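Local coordinates for type II restriction enzyme NgoMIV (PDB 1FIU), which recognises the double-stranded DNA sequence 5'-GCCGGC-3' as a homotetramer and, using magnesium ions, cuts it after the first G, at residues P139-T144 / L180-C186. Residues are numbered along the deposited sequence; the frame is centred on the assembly and turned at random.
With MG (magnesium ion), chain Q; MG (magnesium ion), chain N; ACY (acetic acid), chain R; nucleotides of chain D.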
loop_
_atom_site.group_PDB
_atom_site.type_symbol
_atom_site.label_atom_id
_atom_site.label_comp_id
_atom_site.label_asym_id
_atom_site.label_seq_id
_atom_site.Cartn_x
_atom_site.Cartn_y
_atom_site.Cartn_z
ATOM N N PRO I 139 -14.853 -8.340 10.137
ATOM C CA PRO I 139 -15.541 -7.066 10.374
ATOM C C PRO I 139 -16.548 -7.183 11.503
ATOM O O PRO I 139 -16.990 -8.277 11.829
ATOM C CB PRO I 139 -16.215 -6.763 9.033
ATOM C CG PRO I 139 -15.349 -7.540 8.015
ATOM C CD PRO I 139 -15.098 -8.823 8.772
ATOM N N ASP I 140 -16.907 -6.063 12.116
ATOM C CA ASP I 140 -17.884 -6.090 13.207
ATOM C C ASP I 140 -19.276 -6.397 12.655
ATOM O O ASP I 140 -20.016 -7.210 13.218
ATOM C CB ASP I 140 -17.924 -4.726 13.917
ATOM C CG ASP I 140 -16.646 -4.418 14.636
ATOM O OD1 ASP I 140 -15.864 -5.366 14.850
ATOM O OD2 ASP I 140 -16.435 -3.233 15.010
ATOM N N ILE I 141 -19.618 -5.717 11.565
ATOM C CA ILE I 141 -20.908 -5.858 10.889
ATOM C C ILE I 141 -20.650 -5.969 9.398
ATOM O O ILE I 141 -19.802 -5.282 8.861
ATOM C CB ILE I 141 -21.802 -4.592 11.077
ATOM C CG1 ILE I 141 -22.165 -4.414 12.556
ATOM C CG2 ILE I 141 -23.092 -4.696 10.239
ATOM C CD1 ILE I 141 -22.790 -3.055 12.844
ATOM N N ILE I 142 -21.393 -6.836 8.726
ATOM C CA ILE I 142 -21.231 -6.922 7.290
ATOM C C ILE I 142 -22.587 -6.814 6.620
ATOM O O ILE I 142 -23.625 -7.146 7.222
ATOM C CB ILE I 142 -20.565 -8.262 6.803
ATOM C CG1 ILE I 142 -21.396 -9.474 7.243
ATOM C CG2 ILE I 142 -19.120 -8.327 7.256
ATOM C CD1 ILE I 142 -20.823 -10.832 6.767
ATOM N N VAL I 143 -22.577 -6.275 5.402
ATOM C CA VAL I 143 -23.773 -6.230 4.559
ATOM C C VAL I 143 -23.373 -7.086 3.364
ATOM O O VAL I 143 -22.281 -6.935 2.837
ATOM C CB VAL I 143 -24.121 -4.819 4.050
ATOM C CG1 VAL I 143 -25.425 -4.859 3.225
ATOM C CG2 VAL I 143 -24.296 -3.876 5.240
ATOM N N THR I 144 -24.245 -8.018 2.968
ATOM C CA THR I 144 -23.952 -8.898 1.839
ATOM C C THR I 144 -25.101 -8.898 0.841
ATOM O O THR I 144 -26.237 -8.550 1.191
ATOM C CB THR I 144 -23.698 -10.344 2.322
ATOM O OG1 THR I 144 -24.869 -10.839 2.982
ATOM C CG2 THR I 144 -22.539 -10.370 3.331
ATOM N N LEU I 180 -19.756 -9.565 -0.733
ATOM C CA LEU I 180 -19.607 -8.722 0.458
ATOM C C LEU I 180 -19.826 -7.279 -0.022
ATOM O O LEU I 180 -19.069 -6.773 -0.853
ATOM C CB LEU I 180 -18.213 -8.900 1.082
ATOM C CG LEU I 180 -17.959 -8.032 2.330
ATOM C CD1 LEU I 180 -19.037 -8.322 3.378
ATOM C CD2 LEU I 180 -16.554 -8.298 2.887
ATOM N N HIS I 181 -20.871 -6.628 0.494
ATOM C CA HIS I 181 -21.207 -5.271 0.079
ATOM C C HIS I 181 -20.508 -4.237 0.953
ATOM O O HIS I 181 -20.035 -3.209 0.452
ATOM C CB HIS I 181 -22.725 -5.056 0.175
ATOM C CG HIS I 181 -23.173 -3.734 -0.359
ATOM N ND1 HIS I 181 -23.765 -2.762 0.425
ATOM C CD2 HIS I 181 -23.095 -3.224 -1.607
ATOM C CE1 HIS I 181 -24.035 -1.711 -0.331
ATOM N NE2 HIS I 181 -23.644 -1.969 -1.565
ATOM N N ALA I 182 -20.451 -4.508 2.248
ATOM C CA ALA I 182 -19.842 -3.552 3.174
ATOM C C ALA I 182 -19.277 -4.150 4.439
ATOM O O ALA I 182 -19.802 -5.141 4.975
ATOM C CB ALA I 182 -20.882 -2.483 3.580
ATOM N N SER I 183 -18.208 -3.508 4.917
ATOM C CA SER I 183 -17.556 -3.823 6.191
ATOM C C SER I 183 -17.845 -2.581 7.031
ATOM O O SER I 183 -17.459 -1.472 6.652
ATOM C CB SER I 183 -16.043 -3.943 6.044
ATOM O OG SER I 183 -15.430 -3.999 7.344
ATOM N N ILE I 184 -18.554 -2.772 8.136
ATOM C CA ILE I 184 -18.897 -1.662 9.025
ATOM C C ILE I 184 -18.263 -1.932 10.374
ATOM O O ILE I 184 -18.687 -2.810 11.099
ATOM C CB ILE I 184 -20.422 -1.552 9.181
ATOM C CG1 ILE I 184 -21.067 -1.280 7.816
ATOM C CG2 ILE I 184 -20.756 -0.452 10.213
ATOM C CD1 ILE I 184 -22.570 -1.372 7.816
ATOM N N SER I 185 -17.223 -1.175 10.690
ATOM C CA SER I 185 -16.523 -1.305 11.950
ATOM C C SER I 185 -17.176 -0.329 12.947
ATOM O O SER I 185 -17.485 0.808 12.588
ATOM C CB SER I 185 -15.055 -0.940 11.729
ATOM O OG SER I 185 -14.463 -0.522 12.942
ATOM N N CYS I 186 -17.396 -0.785 14.185
ATOM C CA CYS I 186 -18.008 0.059 15.226
ATOM C C CYS I 186 -17.029 0.287 16.373
ATOM O O CYS I 186 -16.280 -0.611 16.750
ATOM C CB CYS I 186 -19.254 -0.629 15.821
ATOM S SG CYS I 186 -20.573 -0.953 14.658
HETATM MG MG MG Q . -15.143 -2.520 16.615
HETATM MG MG MG N . -13.762 -5.631 15.223
HETATM C C ACY R . -13.023 -2.582 14.330
HETATM O O ACY R . -13.610 -1.687 15.107
HETATM O OXT ACY R . -13.252 -3.800 14.307
HETATM C CH3 ACY R . -11.982 -2.035 13.366
ATOM O OP3 DC D 1 -12.039 -5.782 17.559
ATOM P P DC D 1 -12.757 -4.494 17.881
ATOM O OP1 DC D 1 -11.844 -3.282 17.937
ATOM O OP2 DC D 1 -14.001 -4.276 17.052
ATOM O "O5'" DC D 1 -13.307 -4.654 19.408
ATOM C "C5'" DC D 1 -14.625 -5.145 19.656
ATOM C "C4'" DC D 1 -15.026 -4.858 21.082
ATOM O "O4'" DC D 1 -14.280 -5.755 21.949
ATOM C "C3'" DC D 1 -14.673 -3.456 21.561
ATOM O "O3'" DC D 1 -15.760 -2.573 21.432
ATOM C "C2'" DC D 1 -14.289 -3.636 23.025
ATOM C "C1'" DC D 1 -13.930 -5.100 23.175
ATOM N N1 DC D 1 -12.463 -5.238 23.352
ATOM C C2 DC D 1 -11.949 -5.290 24.641
ATOM O O2 DC D 1 -12.728 -5.164 25.588
ATOM N N3 DC D 1 -10.609 -5.473 24.824
ATOM C C4 DC D 1 -9.800 -5.573 23.767
ATOM N N4 DC D 1 -8.492 -5.757 23.990
ATOM C C5 DC D 1 -10.297 -5.493 22.429
ATOM C C6 DC D 1 -11.623 -5.322 22.271
HETATM O O HOH W 1 -13.437 -6.279 13.017
HETATM O O HOH W 2 -11.525 -6.097 15.003
HETATM O O HOH W 3 -14.197 -7.603 16.081
HETATM O O HOH W 4 -13.847 -1.539 18.035
HETATM O O HOH W 5 -16.787 -3.117 17.998
#
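Val143, Ile141 and Ile184 fill one face of an antiparallel strand pair at the heart of the PD-(D/E)XK nuclease sheet. Ile141 and Ile184 form a hydrogen-bonded pair in which Ile141 CB lies 3.8 Å from Ile184 CB. Ile184 CD1 slants across to Val143 CG2 at 4.0 Å. Beta-branched residues suit this place, being at ease in extended backbone; Ile141 also touches Cys73 of helix 62-81, and Ile184 touches Val217 and Val219 of the next strand. Because Ile141 CG1 lies anti to its carbonyl carbon (chi1 -64°), CD1 extends to Cys186 SG, 3.6 Å away.

Val143 also marks a classic beta bulge: its O accepts from both His181 N (2.8 Å) and Ala182 N (3.1 Å), which approach from the same face of the carbonyl plane. The single methyl of Ala182 lies against Val143 CB and CG2. On the other face, Leu180 CD1 packs against Ile142 CB.

Just before strand 141-145 begins, Asp140 leaves the extended conformation and turns its carboxylate to the metal site. Asp140 OD2 takes a nearly straight bond from Cys186 N (2.8 Å, 168°) on its anti side and binds one magnesium, which Cys186 O also ligates; OD1 binds the second. The 5'-phosphate of cleaved DNA bridges both ions through OP2; an acetate, probably from the crystallisation liquor, gives one oxygen to each. One backbone N-H and two metal bonds grip the carboxylate, which probably limits its rotation and keeps both ions beside the 5'-phosphate left by cleavage.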